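Local coordinates for HpuA (Kingella denitrificans ATCC 33394, PDB 5EC6), which probably serves as an outer-membrane lipoprotein receptor that binds haemoglobin, the first step in taking up haem iron from the host, at residues Q39-Q45 against S149-T155; K115-T121 against Q137-M142; K146-L150 against L182-D187; V260-A266 against G281-T287. One frame throughout, in Å; residues are numbered along the deposited sequence.

Contact 1. Residues Q39-Q45 against S149-T155; sequences QRTFATQ and SLFAGGT
Strands 40-43 and 149-154 run antiparallel, at 165° between their directions and 4.5 Å between axes at closest approach. Both are extended. Ser149 comes first in the second segment. Its OG accepts a hydrogen bond from Gln45 N at 2.9 Å and also bonds to the backbone of Gly46. Leu150 is bonded to Thr44, just past the end of strand 40-43. Thr44 N donates to Leu150 O at 2.8 Å, and Leu150 N donates to Thr44 OG1 at 3.0 Å, so a p-rotamer hydroxyl takes the place of a backbone carbonyl. Phe151 forms a non-hydrogen-bonded pair with Ala43, with their CB atoms 4.1 Å apart; its p rotamer leads the ring away, to stack with Tyr73. Ala152 forms a hydrogen-bonded pair with Phe42: Phe42 N to Ala152 O is 2.8 Å, and Ala152 N to Phe42 O is 2.9 Å. Gly153 faces Thr41, CA to CA 3.9 Å; a CB on Gly153 would clash with Thr41 OG1, which is hydrogen-bonded to Val49 N. Gly154 pairs with Arg40 through Arg40 N to Gly154 O and Gly154 N to Arg40 O, both 2.9 Å. At Thr155, OG1 accepts from Gln39 NE2 at 3.1 Å; this amide also reaches Arg37 O. The alternating ladder is that of a regular antiparallel beta sheet, here joining an N-terminal strand to the large curled sheet of HpuA.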
# COMPACT_ATOMS: atom_id res chain seq x y z
N GLN A 39 6.41 -2.69 12.11
CA GLN A 39 5.95 -2.62 10.72
C GLN A 39 6.38 -3.92 10.02
O GLN A 39 7.33 -4.56 10.42
CB GLN A 39 6.57 -1.42 10.01
CG GLN A 39 6.25 -0.07 10.65
CD GLN A 39 4.80 0.26 10.53
OE1 GLN A 39 4.29 0.42 9.43
NE2 GLN A 39 4.11 0.30 11.64
N ARG A 40 5.71 -4.21 8.92
CA ARG A 40 6.11 -5.30 8.03
C ARG A 40 6.15 -4.75 6.60
O ARG A 40 5.22 -4.03 6.19
CB ARG A 40 5.05 -6.41 8.08
CG ARG A 40 5.28 -7.55 7.09
CD ARG A 40 4.02 -8.39 6.96
NE ARG A 40 3.73 -9.19 8.13
CZ ARG A 40 2.55 -9.80 8.32
NH1 ARG A 40 1.52 -9.64 7.45
NH2 ARG A 40 2.40 -10.54 9.40
N THR A 41 7.19 -5.12 5.83
CA THR A 41 7.28 -4.71 4.43
C THR A 41 7.47 -5.91 3.49
O THR A 41 8.30 -6.80 3.77
CB THR A 41 8.46 -3.77 4.17
OG1 THR A 41 8.32 -2.63 5.08
CG2 THR A 41 8.46 -3.25 2.76
N PHE A 42 6.71 -5.89 2.39
CA PHE A 42 7.01 -6.71 1.23
C PHE A 42 7.75 -5.88 0.21
O PHE A 42 7.24 -4.82 -0.22
CB PHE A 42 5.70 -7.20 0.69
CG PHE A 42 4.89 -7.95 1.70
CD1 PHE A 42 5.11 -9.33 1.92
CD2 PHE A 42 3.93 -7.30 2.46
CE1 PHE A 42 4.41 -10.01 2.87
CE2 PHE A 42 3.22 -8.01 3.41
CZ PHE A 42 3.47 -9.36 3.61
N ALA A 43 8.95 -6.30 -0.16
CA ALA A 43 9.75 -5.58 -1.13
C ALA A 43 10.39 -6.52 -2.14
O ALA A 43 10.75 -7.65 -1.79
CB ALA A 43 10.81 -4.74 -0.47
N THR A 44 10.50 -6.05 -3.38
CA THR A 44 11.05 -6.94 -4.43
C THR A 44 12.57 -7.06 -4.31
O THR A 44 13.13 -8.15 -4.56
CB THR A 44 10.64 -6.55 -5.83
OG1 THR A 44 11.13 -5.25 -6.14
CG2 THR A 44 9.14 -6.64 -6.04
N GLN A 45 13.26 -6.01 -3.90
CA GLN A 45 14.72 -6.07 -3.77
C GLN A 45 15.22 -5.13 -2.68
O GLN A 45 16.00 -4.22 -2.90
CB GLN A 45 15.39 -5.78 -5.13
CG GLN A 45 16.83 -6.28 -5.20
CD GLN A 45 16.98 -7.81 -5.22
OE1 GLN A 45 16.99 -8.44 -6.28
NE2 GLN A 45 17.12 -8.40 -4.04
N SER A 149 13.37 -1.43 -6.51
CA SER A 149 12.71 -2.24 -5.48
C SER A 149 11.34 -1.66 -5.17
O SER A 149 11.23 -0.53 -4.67
CB SER A 149 13.55 -2.33 -4.23
OG SER A 149 12.94 -3.20 -3.31
N LEU A 150 10.31 -2.41 -5.56
CA LEU A 150 8.92 -2.00 -5.29
C LEU A 150 8.54 -2.55 -3.94
O LEU A 150 8.99 -3.66 -3.56
CB LEU A 150 7.99 -2.44 -6.38
CG LEU A 150 8.36 -1.95 -7.79
CD1 LEU A 150 9.05 -3.07 -8.59
CD2 LEU A 150 7.22 -1.27 -8.55
N PHE A 151 7.74 -1.77 -3.17
CA PHE A 151 7.41 -2.16 -1.81
C PHE A 151 5.96 -1.85 -1.47
O PHE A 151 5.31 -0.98 -2.05
CB PHE A 151 8.31 -1.46 -0.76
CG PHE A 151 8.06 0.02 -0.65
CD1 PHE A 151 8.68 0.90 -1.50
CD2 PHE A 151 7.19 0.50 0.32
CE1 PHE A 151 8.42 2.27 -1.39
CE2 PHE A 151 6.91 1.85 0.40
CZ PHE A 151 7.54 2.72 -0.44
N ALA A 152 5.48 -2.59 -0.49
CA ALA A 152 4.21 -2.30 0.22
C ALA A 152 4.47 -2.67 1.67
O ALA A 152 4.90 -3.78 1.98
CB ALA A 152 3.03 -3.09 -0.31
N GLY A 153 4.29 -1.72 2.58
CA GLY A 153 4.55 -2.02 3.98
C GLY A 153 3.70 -1.17 4.93
O GLY A 153 3.14 -0.16 4.54
N GLY A 154 3.60 -1.62 6.15
CA GLY A 154 2.67 -0.98 7.10
C GLY A 154 2.49 -1.77 8.36
O GLY A 154 3.26 -2.67 8.69
N THR A 155 1.46 -1.35 9.10
CA THR A 155 1.07 -2.00 10.34
C THR A 155 0.25 -3.26 10.03
O THR A 155 -0.83 -3.15 9.51
CB THR A 155 0.20 -1.01 11.14
OG1 THR A 155 1.01 0.14 11.54
CG2 THR A 155 -0.36 -1.61 12.39

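Contact 2. Residues K115-T121 against Q137-M142; sequences KMIACCT and QFGAWM
This is an antiparallel beta ladder inside the large sheet of HpuA. Strands 115-118 and 137-142 lie 4.7 Å apart at closest approach, with 168° between their directions. Lys115 with Met142 and Ile117 with Ala140 are hydrogen-bonded pairs; Met116 with Trp141 and Ala118 with Gly139 are non-hydrogen-bonded pairs. The backbone bonds are Lys115 N to Met142 O and Met142 N to Lys115 O, both 2.8 Å, then Ile117 N to Ala140 O at 3.0 Å and Ala140 N to Ile117 O at 2.9 Å. Cys119 N to Phe138 O, 3.0 Å, ends the ladder. Gly139 gives the close approach to Ala118, CA to CA 4.1 Å, where a CB would clash with Ile117 O.

Side-chain packing is found at both ends of the ladder. Lys115 CD lies 4.1 Å from Met142 SD. Phe138, in the p rotamer, brings CE1 to 3.8 Å from Cys119 SG, an oblique sulfur-aromatic contact.

Side-chain polar bonds gather at Gln137, with chi1 near -106°. Its OE1 accepts from its neighbour Phe138 N at 3.1 Å and weakly from Cys119 N at 3.0 Å. Its NE2 donates to Cys119 O at 3.2 Å, nearly straight at 170°.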
# COMPACT_ATOMS: atom_id res chain seq x y z
N LYS A 115 15.69 7.39 -7.33
CA LYS A 115 14.41 8.09 -7.37
C LYS A 115 13.44 7.35 -6.42
O LYS A 115 13.63 6.17 -6.15
CB LYS A 115 13.78 8.13 -8.76
CG LYS A 115 14.70 8.65 -9.86
CD LYS A 115 13.99 8.66 -11.20
CE LYS A 115 14.90 9.06 -12.36
NZ LYS A 115 15.58 10.34 -12.08
N MET A 116 12.39 8.06 -6.03
CA MET A 116 11.36 7.47 -5.14
C MET A 116 9.98 7.94 -5.47
O MET A 116 9.72 9.07 -5.85
CB MET A 116 11.70 7.81 -3.70
CG MET A 116 10.73 7.27 -2.66
SD MET A 116 11.29 7.81 -1.05
CE MET A 116 9.95 7.23 0.00
N ILE A 117 9.01 7.04 -5.30
CA ILE A 117 7.62 7.46 -5.29
C ILE A 117 6.82 6.57 -4.31
O ILE A 117 7.21 5.41 -4.03
CB ILE A 117 7.03 7.33 -6.69
CG1 ILE A 117 5.72 8.17 -6.80
CG2 ILE A 117 6.84 5.88 -7.06
CD1 ILE A 117 5.31 8.57 -8.17
N ALA A 118 5.75 7.15 -3.76
CA ALA A 118 4.82 6.47 -2.86
C ALA A 118 3.41 6.94 -3.14
O ALA A 118 3.17 7.89 -3.91
CB ALA A 118 5.21 6.70 -1.44
N CYS A 119 2.42 6.26 -2.58
CA CYS A 119 1.01 6.67 -2.81
C CYS A 119 0.72 8.11 -2.36
O CYS A 119 1.22 8.56 -1.31
CB CYS A 119 0.05 5.84 -2.01
SG CYS A 119 -1.67 5.75 -2.70
N CYS A 120 -0.11 8.82 -3.12
CA CYS A 120 -0.62 10.12 -2.66
C CYS A 120 -1.77 9.90 -1.68
O CYS A 120 -2.94 9.87 -2.07
CB CYS A 120 -1.09 10.99 -3.83
SG CYS A 120 -2.39 10.28 -4.88
N THR A 121 -1.44 9.73 -0.42
CA THR A 121 -2.45 9.34 0.52
C THR A 121 -3.19 10.60 1.04
O THR A 121 -4.33 10.47 1.49
CB THR A 121 -1.90 8.40 1.63
OG1 THR A 121 -0.97 9.13 2.46
CG2 THR A 121 -1.23 7.16 1.01
N GLN A 137 1.81 2.10 3.31
CA GLN A 137 2.22 2.81 2.14
C GLN A 137 2.69 1.80 1.12
O GLN A 137 3.06 0.67 1.49
CB GLN A 137 3.41 3.76 2.43
CG GLN A 137 3.07 5.23 2.50
CD GLN A 137 2.66 5.87 1.19
OE1 GLN A 137 2.37 5.22 0.22
NE2 GLN A 137 2.56 7.18 1.20
N PHE A 138 2.67 2.19 -0.14
CA PHE A 138 3.31 1.39 -1.19
C PHE A 138 3.94 2.32 -2.20
O PHE A 138 3.55 3.49 -2.29
CB PHE A 138 2.35 0.35 -1.83
CG PHE A 138 1.30 0.93 -2.73
CD1 PHE A 138 0.15 1.56 -2.22
CD2 PHE A 138 1.42 0.83 -4.10
CE1 PHE A 138 -0.83 2.05 -3.05
CE2 PHE A 138 0.46 1.39 -4.94
CZ PHE A 138 -0.66 1.98 -4.42
N GLY A 139 4.91 1.78 -2.93
CA GLY A 139 5.67 2.61 -3.83
C GLY A 139 6.85 1.87 -4.38
O GLY A 139 6.85 0.63 -4.52
N ALA A 140 7.86 2.65 -4.79
CA ALA A 140 9.07 2.09 -5.40
C ALA A 140 10.23 3.00 -5.16
O ALA A 140 10.06 4.24 -5.14
CB ALA A 140 8.90 1.91 -6.89
N TRP A 141 11.41 2.39 -5.05
CA TRP A 141 12.67 3.10 -5.05
C TRP A 141 13.47 2.61 -6.26
O TRP A 141 13.49 1.41 -6.57
CB TRP A 141 13.40 2.85 -3.76
CG TRP A 141 14.83 3.38 -3.66
CD1 TRP A 141 15.22 4.57 -3.15
CD2 TRP A 141 16.04 2.66 -3.99
NE1 TRP A 141 16.61 4.68 -3.16
CE2 TRP A 141 17.13 3.49 -3.65
CE3 TRP A 141 16.29 1.41 -4.54
CZ2 TRP A 141 18.45 3.10 -3.85
CZ3 TRP A 141 17.63 1.00 -4.70
CH2 TRP A 141 18.67 1.85 -4.36
N MET A 142 14.13 3.55 -6.92
CA MET A 142 15.03 3.22 -8.03
C MET A 142 16.45 3.60 -7.64
O MET A 142 16.64 4.72 -7.16
CB MET A 142 14.61 3.94 -9.29
CG MET A 142 15.57 3.71 -10.45
SD MET A 142 15.17 4.77 -11.86
CE MET A 142 13.97 3.63 -12.46

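Contact 3. Residues K146-L150 against L182-D187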
# COMPACT_ATOMS: atom_id res chain seq x y z
N LYS A 146 19.54 2.23 -11.84
CA LYS A 146 18.26 2.03 -12.49
C LYS A 146 17.64 0.68 -12.21
O LYS A 146 16.67 0.33 -12.86
CB LYS A 146 18.31 2.24 -14.00
CG LYS A 146 18.94 3.53 -14.45
CD LYS A 146 18.18 4.70 -13.95
CE LYS A 146 18.75 6.01 -14.44
NZ LYS A 146 17.88 7.09 -13.86
N THR A 147 18.14 -0.05 -11.24
CA THR A 147 17.40 -1.19 -10.72
C THR A 147 16.37 -0.68 -9.70
O THR A 147 16.56 0.39 -9.11
CB THR A 147 18.34 -2.19 -10.08
OG1 THR A 147 19.07 -1.58 -9.02
CG2 THR A 147 19.33 -2.70 -11.12
N VAL A 148 15.30 -1.44 -9.50
CA VAL A 148 14.11 -0.94 -8.78
C VAL A 148 13.77 -1.94 -7.68
O VAL A 148 13.82 -3.15 -7.90
CB VAL A 148 12.93 -0.75 -9.77
CG1 VAL A 148 11.60 -0.39 -9.09
CG2 VAL A 148 13.24 0.34 -10.76
N SER A 149 13.37 -1.43 -6.51
CA SER A 149 12.71 -2.24 -5.48
C SER A 149 11.34 -1.66 -5.17
O SER A 149 11.23 -0.53 -4.67
CB SER A 149 13.55 -2.33 -4.23
OG SER A 149 12.94 -3.20 -3.31
N LEU A 150 10.31 -2.41 -5.56
CA LEU A 150 8.92 -2.00 -5.29
C LEU A 150 8.54 -2.55 -3.94
O LEU A 150 8.99 -3.66 -3.56
CB LEU A 150 7.99 -2.44 -6.38
CG LEU A 150 8.36 -1.95 -7.79
CD1 LEU A 150 9.05 -3.07 -8.59
CD2 LEU A 150 7.22 -1.27 -8.55
N LEU A 182 1.24 -0.55 -9.02
CA LEU A 182 2.32 0.35 -9.42
C LEU A 182 3.45 -0.47 -10.02
O LEU A 182 3.92 -1.46 -9.45
CB LEU A 182 2.82 1.13 -8.21
CG LEU A 182 4.17 1.86 -8.40
CD1 LEU A 182 3.80 3.09 -9.18
CD2 LEU A 182 4.84 2.21 -7.08
N ARG A 183 3.93 -0.01 -11.19
CA ARG A 183 5.15 -0.50 -11.77
C ARG A 183 6.07 0.72 -12.08
O ARG A 183 5.64 1.88 -11.95
CB ARG A 183 4.87 -1.29 -13.07
CG ARG A 183 4.04 -2.63 -12.90
CD ARG A 183 3.79 -3.25 -14.26
NE ARG A 183 3.56 -4.70 -14.29
CZ ARG A 183 2.74 -5.33 -15.12
NH1 ARG A 183 1.92 -4.66 -15.99
NH2 ARG A 183 2.60 -6.64 -14.98
N VAL A 184 7.32 0.44 -12.42
CA VAL A 184 8.24 1.48 -12.91
C VAL A 184 8.61 1.13 -14.35
O VAL A 184 9.09 0.02 -14.62
CB VAL A 184 9.48 1.61 -12.03
CG1 VAL A 184 10.39 2.68 -12.67
CG2 VAL A 184 9.12 2.01 -10.63
N LYS A 185 8.32 2.04 -15.26
CA LYS A 185 8.70 1.88 -16.66
C LYS A 185 9.43 3.13 -17.10
O LYS A 185 8.89 4.23 -16.99
CB LYS A 185 7.47 1.73 -17.54
CG LYS A 185 7.79 1.93 -19.03
CD LYS A 185 6.64 1.48 -19.93
CE LYS A 185 5.48 2.45 -19.86
NZ LYS A 185 4.37 1.87 -20.64
N ASN A 186 10.67 2.97 -17.58
CA ASN A 186 11.36 4.12 -18.19
C ASN A 186 11.33 5.35 -17.33
O ASN A 186 10.79 6.40 -17.73
CB ASN A 186 10.69 4.49 -19.51
CG ASN A 186 11.13 3.61 -20.64
OD1 ASN A 186 10.30 3.10 -21.40
ND2 ASN A 186 12.45 3.41 -20.76
N ASP A 187 11.91 5.23 -16.15
CA ASP A 187 12.06 6.34 -15.22
C ASP A 187 10.77 6.94 -14.63
O ASP A 187 10.83 7.84 -13.76
CB ASP A 187 12.97 7.45 -15.84
CG ASP A 187 14.44 7.26 -15.51
OD1 ASP A 187 14.81 6.17 -15.02
OD2 ASP A 187 15.23 8.20 -15.75
O HOH W 1 17.72 9.72 -14.04
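Side chains from both strands make most of this contact, and Leu150 also packs on the backbone opposite. Strands 148-150 and 182-185 run antiparallel with axes 8.5 Å apart, too far for backbone pairing. These two strands of the curled, barrel-like sheet pack face to face through side chains. Val148 and Val184 both take the t rotamer and meet at 3.8 Å, CG1 of Val148 to CG2 of Val184. Leu150 has chi1 m, with chi2 between wells at 101°. This brings CD2 against the opposing strand, 3.4 Å from Leu182 O, 4.4 Å from Leu182 CG and 4.3 Å from Val184 CG2. Arg183 points away from the contact; its guanidinium bonds to Leu296 O and makes a cation-pi contact with Phe231. Met142 and Ala140 of strand 136-142 also pack on Val184.

At the outer end, Lys146 turns through chi1 and chi2 both m, then extends. Its NZ reaches Asp187, at 3.4 Å from OD1 and 3.4 Å from OD2. These bonds are weak. Water 1 accepts from Lys146 NZ at 2.6 Å and donates weakly to Asp187 OD2. The chemistry implies an apolar packing layer closed at its solvent-facing end by a loose, partly hydrated salt bridge.

Contact 4. Residues V260-A266 against G281-T287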
# COMPACT_ATOMS: atom_id res chain seq x y z
N VAL A 260 3.30 -13.72 -6.07
CA VAL A 260 2.55 -12.74 -5.25
C VAL A 260 2.98 -12.97 -3.78
O VAL A 260 3.06 -14.11 -3.31
CB VAL A 260 1.07 -12.95 -5.37
CG1 VAL A 260 0.31 -12.00 -4.46
CG2 VAL A 260 0.62 -12.85 -6.86
N SER A 261 3.31 -11.87 -3.10
CA SER A 261 3.59 -11.90 -1.67
C SER A 261 2.97 -10.66 -1.07
O SER A 261 3.24 -9.56 -1.52
CB SER A 261 5.10 -11.87 -1.43
OG SER A 261 5.32 -12.07 -0.05
N GLY A 262 2.14 -10.84 -0.06
CA GLY A 262 1.53 -9.69 0.55
C GLY A 262 0.82 -9.98 1.85
O GLY A 262 0.99 -11.05 2.42
N GLY A 263 0.07 -9.01 2.32
CA GLY A 263 -0.61 -9.16 3.59
C GLY A 263 -1.70 -8.20 3.82
O GLY A 263 -1.97 -7.28 3.01
N LEU A 264 -2.41 -8.44 4.92
CA LEU A 264 -3.46 -7.54 5.37
C LEU A 264 -2.88 -6.60 6.42
O LEU A 264 -2.06 -7.05 7.25
CB LEU A 264 -4.59 -8.35 5.97
CG LEU A 264 -5.21 -9.41 5.01
CD1 LEU A 264 -6.30 -10.19 5.70
CD2 LEU A 264 -5.82 -8.67 3.82
N PHE A 265 -3.29 -5.36 6.31
CA PHE A 265 -2.81 -4.26 7.15
C PHE A 265 -3.99 -3.60 7.87
O PHE A 265 -5.14 -3.71 7.48
CB PHE A 265 -2.06 -3.25 6.30
CG PHE A 265 -0.78 -3.76 5.68
CD1 PHE A 265 0.41 -3.81 6.39
CD2 PHE A 265 -0.79 -4.25 4.39
CE1 PHE A 265 1.59 -4.25 5.80
CE2 PHE A 265 0.37 -4.72 3.79
CZ PHE A 265 1.57 -4.75 4.50
N ALA A 266 -3.62 -2.79 8.87
CA ALA A 266 -4.51 -1.97 9.73
C ALA A 266 -5.07 -2.73 10.92
O ALA A 266 -5.63 -3.86 10.79
CB ALA A 266 -5.62 -1.29 8.97
N GLY A 281 -7.46 -5.57 9.27
CA GLY A 281 -7.36 -5.89 7.83
C GLY A 281 -8.15 -5.01 6.92
O GLY A 281 -8.56 -5.43 5.83
N GLY A 282 -8.37 -3.76 7.33
CA GLY A 282 -8.99 -2.82 6.49
C GLY A 282 -8.19 -2.30 5.28
O GLY A 282 -8.74 -1.57 4.47
N GLU A 283 -6.91 -2.65 5.25
CA GLU A 283 -6.04 -2.35 4.13
C GLU A 283 -5.30 -3.61 3.70
O GLU A 283 -5.23 -4.61 4.42
CB GLU A 283 -5.11 -1.18 4.47
CG GLU A 283 -5.94 0.05 4.78
CD GLU A 283 -5.16 1.24 5.31
OE1 GLU A 283 -3.95 1.17 5.44
OE2 GLU A 283 -5.83 2.30 5.57
N ILE A 284 -4.73 -3.55 2.49
CA ILE A 284 -4.11 -4.70 1.87
C ILE A 284 -2.96 -4.20 1.01
O ILE A 284 -3.04 -3.12 0.48
CB ILE A 284 -5.14 -5.50 1.00
CG1 ILE A 284 -4.58 -6.86 0.57
CG2 ILE A 284 -5.58 -4.72 -0.23
CD1 ILE A 284 -5.64 -7.83 0.11
N GLY A 285 -1.90 -4.97 0.92
CA GLY A 285 -0.79 -4.60 0.02
C GLY A 285 0.14 -5.76 -0.24
O GLY A 285 0.06 -6.78 0.42
N GLY A 286 1.01 -5.60 -1.23
CA GLY A 286 1.96 -6.62 -1.53
C GLY A 286 2.77 -6.32 -2.77
O GLY A 286 2.75 -5.20 -3.29
N THR A 287 3.47 -7.37 -3.23
CA THR A 287 4.31 -7.28 -4.42
C THR A 287 3.97 -8.43 -5.36
O THR A 287 3.44 -9.48 -4.94
CB THR A 287 5.81 -7.31 -4.08
OG1 THR A 287 6.13 -8.49 -3.34
CG2 THR A 287 6.20 -6.05 -3.30
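Seven backbone hydrogen bonds join these antiparallel segments. Ser261 N to Thr287 O is 3.0 Å and Thr287 N to Ser261 O 2.8 Å. Gly263 N to Gly285 O is 2.9 Å and Gly285 N to Gly263 O 3.1 Å. Phe265 N to Glu283 O is 2.8 Å and Glu283 N to Phe265 O 3.0 Å. Beyond the strands, Gly281 N donates to Ala266 O at 2.9 Å. Gly282 and Glu283 both face Phe265, which makes a classic beta bulge. The buried Glu283 carboxylate bonds to the backbone N atoms of Lys134 and Ser135.

Between the bonded pairs, Gly262 and Gly286 come to 3.7 Å, CA to CA. A CB on either would clash with the other strand. Packing lies further out. Leu264 CD2 touches Ile284 CD1 at 3.8 Å, and both side chains reach Tyr177. On the other face, the edge of the Phe265 ring meets Gly285, CE2 3.7 Å from Gly285 N. Main-chain bonds thus carry the join, and glycines make room for close strands and the Phe265 ring.

All four contacts belong to one large curled antiparallel sheet. Contacts 2 and 4 are buried; contacts 1 and 3 are partly buried. Contacts 1, 2 and 4 are backbone ladders between neighbouring strands, while contact 3 is side-chain packing across a gap, with a salt bridge at its exposed end. Contacts 1 and 3 share strand 148-154, including Ser149 and Leu150. Contact 2 lies beside it: Ser149 N to Trp141 O, 2.8 Å, is a probable hydrogen bond. Contact 1 also meets contact 4, where Thr155 O to Ala266 N, 2.9 Å, is another. Contacts 2 and 4 do not touch; their nearest atoms are about 6 Å apart.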